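Local coordinates for single-stranded DNA-binding protein WHY3, chloroplastic (Arabidopsis thaliana, PDB 4KOQ), which binds single-stranded DNA in chloroplasts and nucleus, guarding the plastid genome against illegitimate recombination and repressing transcription of the kinesin gene KP1, at residues E100-K108 / F120-L128. Residues are numbered along the deposited sequence; the frame is centred on the assembly and turned at random.
Sequences EGKVRKVLK and FNLSVQNKL. With PO4 (phosphate ion), chain B.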
loop_
_atom_site.group_PDB
_atom_site.type_symbol
_atom_site.label_atom_id
_atom_site.label_comp_id
_atom_site.label_asym_id
_atom_site.label_seq_id
_atom_site.Cartn_x
_atom_site.Cartn_y
_atom_site.Cartn_z
ATOM N N GLU A 100 29.761 11.544 -23.859
ATOM C CA GLU A 100 29.423 12.230 -22.619
ATOM C C GLU A 100 29.435 13.739 -22.814
ATOM O O GLU A 100 30.292 14.281 -23.514
ATOM C CB GLU A 100 30.375 11.838 -21.489
ATOM C CG GLU A 100 30.311 12.784 -20.309
ATOM C CD GLU A 100 31.038 12.270 -19.087
ATOM O OE1 GLU A 100 31.241 13.065 -18.144
ATOM O OE2 GLU A 100 31.384 11.070 -19.055
ATOM N N GLY A 101 28.464 14.408 -22.201
ATOM C CA GLY A 101 28.401 15.853 -22.197
ATOM C C GLY A 101 27.778 16.480 -23.421
ATOM O O GLY A 101 27.591 17.694 -23.460
ATOM N N LYS A 102 27.445 15.681 -24.427
ATOM C CA LYS A 102 26.924 16.247 -25.666
ATOM C C LYS A 102 25.391 16.354 -25.680
ATOM O O LYS A 102 24.832 17.188 -26.394
ATOM C CB LYS A 102 27.394 15.433 -26.853
ATOM C CG LYS A 102 28.896 15.578 -27.111
ATOM C CD LYS A 102 29.319 14.705 -28.259
ATOM C CE LYS A 102 30.846 14.661 -28.399
ATOM N NZ LYS A 102 31.223 13.800 -29.546
ATOM N N VAL A 103 24.732 15.508 -24.889
ATOM C CA VAL A 103 23.267 15.486 -24.828
ATOM C C VAL A 103 22.814 15.515 -23.381
ATOM O O VAL A 103 23.342 14.785 -22.533
ATOM C CB VAL A 103 22.706 14.252 -25.532
ATOM C CG1 VAL A 103 21.165 14.179 -25.397
ATOM C CG2 VAL A 103 23.102 14.278 -26.992
ATOM N N ARG A 104 21.850 16.385 -23.089
ATOM C CA ARG A 104 21.291 16.465 -21.751
ATOM C C ARG A 104 19.787 16.245 -21.830
ATOM O O ARG A 104 19.133 16.845 -22.654
ATOM C CB ARG A 104 21.580 17.845 -21.183
ATOM C CG ARG A 104 21.219 18.049 -19.737
ATOM C CD ARG A 104 22.016 19.218 -19.131
ATOM N NE ARG A 104 21.173 20.341 -18.719
ATOM C CZ ARG A 104 20.992 21.469 -19.409
ATOM N NH1 ARG A 104 21.599 21.663 -20.576
ATOM N NH2 ARG A 104 20.198 22.415 -18.928
ATOM N N LYS A 105 19.257 15.407 -20.953
ATOM C CA LYS A 105 17.806 15.222 -20.862
ATOM C C LYS A 105 17.398 15.721 -19.511
ATOM O O LYS A 105 17.970 15.334 -18.503
ATOM C CB LYS A 105 17.423 13.767 -20.991
ATOM C CG LYS A 105 17.767 13.132 -22.331
ATOM C CD LYS A 105 17.214 11.700 -22.376
ATOM C CE LYS A 105 17.310 11.099 -23.753
ATOM N NZ LYS A 105 16.723 9.761 -23.762
ATOM N N VAL A 106 16.393 16.588 -19.511
ATOM C CA VAL A 106 15.904 17.175 -18.312
ATOM C C VAL A 106 14.417 16.933 -18.206
ATOM O O VAL A 106 13.649 17.338 -19.093
ATOM C CB VAL A 106 16.114 18.697 -18.313
ATOM C CG1 VAL A 106 15.698 19.260 -16.960
ATOM C CG2 VAL A 106 17.575 19.023 -18.599
ATOM N N LEU A 107 14.012 16.306 -17.106
ATOM C CA LEU A 107 12.583 16.122 -16.834
ATOM C C LEU A 107 12.238 17.069 -15.712
ATOM O O LEU A 107 12.888 17.063 -14.688
ATOM C CB LEU A 107 12.276 14.704 -16.376
ATOM C CG LEU A 107 10.808 14.488 -16.005
ATOM C CD1 LEU A 107 9.920 14.587 -17.229
ATOM C CD2 LEU A 107 10.585 13.170 -15.321
ATOM N N LYS A 108 11.250 17.922 -15.926
ATOM C CA LYS A 108 10.775 18.801 -14.874
ATOM C C LYS A 108 9.302 18.550 -14.594
ATOM O O LYS A 108 8.506 18.354 -15.518
ATOM C CB LYS A 108 10.968 20.283 -15.235
ATOM C CG LYS A 108 10.724 21.194 -14.079
ATOM C CD LYS A 108 11.107 22.641 -14.323
ATOM C CE LYS A 108 11.090 23.401 -13.012
ATOM N NZ LYS A 108 10.899 24.851 -13.245
ATOM N N PHE A 120 4.258 18.141 -16.678
ATOM C CA PHE A 120 5.480 17.421 -16.935
ATOM C C PHE A 120 6.151 17.966 -18.190
ATOM O O PHE A 120 5.512 18.164 -19.217
ATOM C CB PHE A 120 5.217 15.941 -17.228
ATOM C CG PHE A 120 4.920 15.100 -15.997
ATOM C CD1 PHE A 120 4.060 15.535 -15.025
ATOM C CD2 PHE A 120 5.498 13.852 -15.874
ATOM C CE1 PHE A 120 3.777 14.718 -13.910
ATOM C CE2 PHE A 120 5.202 13.045 -14.780
ATOM C CZ PHE A 120 4.342 13.477 -13.830
ATOM N N ASN A 121 7.459 18.096 -18.139
ATOM C CA ASN A 121 8.173 18.553 -19.327
ATOM C C ASN A 121 9.415 17.718 -19.517
ATOM O O ASN A 121 10.200 17.599 -18.599
ATOM C CB ASN A 121 8.528 20.021 -19.125
ATOM C CG ASN A 121 9.448 20.561 -20.210
ATOM O OD1 ASN A 121 10.429 21.227 -19.917
ATOM N ND2 ASN A 121 9.145 20.244 -21.457
ATOM N N LEU A 122 9.606 17.119 -20.688
ATOM C CA LEU A 122 10.902 16.527 -20.998
ATOM C C LEU A 122 11.586 17.338 -22.094
ATOM O O LEU A 122 10.990 17.535 -23.151
ATOM C CB LEU A 122 10.720 15.092 -21.451
ATOM C CG LEU A 122 11.964 14.342 -21.914
ATOM C CD1 LEU A 122 13.067 14.267 -20.882
ATOM C CD2 LEU A 122 11.583 12.935 -22.379
ATOM N N SER A 123 12.818 17.782 -21.835
ATOM C CA SER A 123 13.568 18.571 -22.814
ATOM C C SER A 123 14.821 17.782 -23.072
ATOM O O SER A 123 15.506 17.409 -22.143
ATOM C CB SER A 123 13.847 19.991 -22.268
ATOM O OG SER A 123 14.846 20.698 -23.015
ATOM N N VAL A 124 15.092 17.496 -24.342
ATOM C CA VAL A 124 16.274 16.749 -24.718
ATOM C C VAL A 124 17.120 17.704 -25.583
ATOM O O VAL A 124 16.666 18.119 -26.621
ATOM C CB VAL A 124 15.904 15.516 -25.535
ATOM C CG1 VAL A 124 17.154 14.765 -25.932
ATOM C CG2 VAL A 124 14.936 14.567 -24.741
ATOM N N GLN A 125 18.323 18.019 -25.126
ATOM C CA GLN A 125 19.060 19.153 -25.645
ATOM C C GLN A 125 20.349 18.641 -26.243
ATOM O O GLN A 125 21.127 17.977 -25.562
ATOM C CB GLN A 125 19.354 20.142 -24.522
ATOM C CG GLN A 125 18.105 20.638 -23.784
ATOM C CD GLN A 125 18.436 21.262 -22.439
ATOM O OE1 GLN A 125 19.599 21.523 -22.135
ATOM N NE2 GLN A 125 17.416 21.492 -21.624
ATOM N N ASN A 126 20.543 18.919 -27.523
ATOM C CA ASN A 126 21.805 18.638 -28.190
ATOM C C ASN A 126 22.440 19.958 -28.563
ATOM O O ASN A 126 22.053 20.560 -29.564
ATOM C CB ASN A 126 21.568 17.814 -29.448
ATOM C CG ASN A 126 22.860 17.407 -30.133
ATOM O OD1 ASN A 126 23.860 18.129 -30.091
ATOM N ND2 ASN A 126 22.849 16.242 -30.756
ATOM N N LYS A 127 23.401 20.406 -27.757
ATOM C CA LYS A 127 23.983 21.747 -27.899
ATOM C C LYS A 127 24.807 21.908 -29.176
ATOM O O LYS A 127 24.683 22.922 -29.873
ATOM C CB LYS A 127 24.849 22.101 -26.686
ATOM C CG LYS A 127 26.149 21.326 -26.607
ATOM C CD LYS A 127 26.836 21.521 -25.267
ATOM C CE LYS A 127 26.403 20.464 -24.275
ATOM N NZ LYS A 127 24.922 20.421 -24.072
ATOM N N LEU A 128 25.645 20.917 -29.475
ATOM C CA LEU A 128 26.456 20.941 -30.696
ATOM C C LEU A 128 25.583 21.075 -31.950
ATOM O O LEU A 128 26.019 21.621 -32.972
ATOM C CB LEU A 128 27.324 19.676 -30.798
ATOM C CG LEU A 128 26.618 18.362 -31.158
ATOM C CD1 LEU A 128 27.375 17.630 -32.257
ATOM C CD2 LEU A 128 26.463 17.469 -29.931
HETATM P P PO4 B . 17.508 8.315 -19.919
HETATM O O1 PO4 B . 16.468 8.397 -20.998
HETATM O O2 PO4 B . 18.778 9.002 -20.358
HETATM O O3 PO4 B . 17.070 8.965 -18.653
HETATM O O4 PO4 B . 17.759 6.852 -19.610
HETATM O O HOH W 1 12.650 20.181 -18.768
#
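Val103 sets its CG1 against CG1 of Val124, 4.1 Å away, in an antiparallel beta hairpin. Arg104 and Gln125 form a hydrogen-bonded pair, with Arg104 N to Gln125 O at 3.0 Å. Their side chains run alongside each other, the guanidinium and amide planes 84° apart, and NE2 of Gln125 lies over one guanidinium face, offset toward its rim. This NE2 donates in its amide plane to Ser123 OG (3.0 Å), which also bonds Asp132, and touches CG2 of Val106. A leucine in place of Gln125 would probably leave Ser123 OG without this donor and the Arg104 guanidinium without the amide beside it. On the other face, Lys105 rests its CG on both methyls of Val124; its extended chain carries NZ to O1 of a phosphate ion (3.1 Å), probably from the crystallisation liquor, and to Val67 O. Val106 N to Ser123 O and Ser123 N to Val106 O are each 2.9 Å, and a water links Val106 O to Asn121 OD1, whose ND2 bonds Ser134 OG. Leu107, CG anti to the backbone N (chi1 177°), brings CD1 to Asn121 O, before Lys108 and Asn121 close the pairing. Strands 87-91 and 131-140 flank the hairpin, while Leu107 and Leu122 pack on Phe51 and Phe68 of the second sheet.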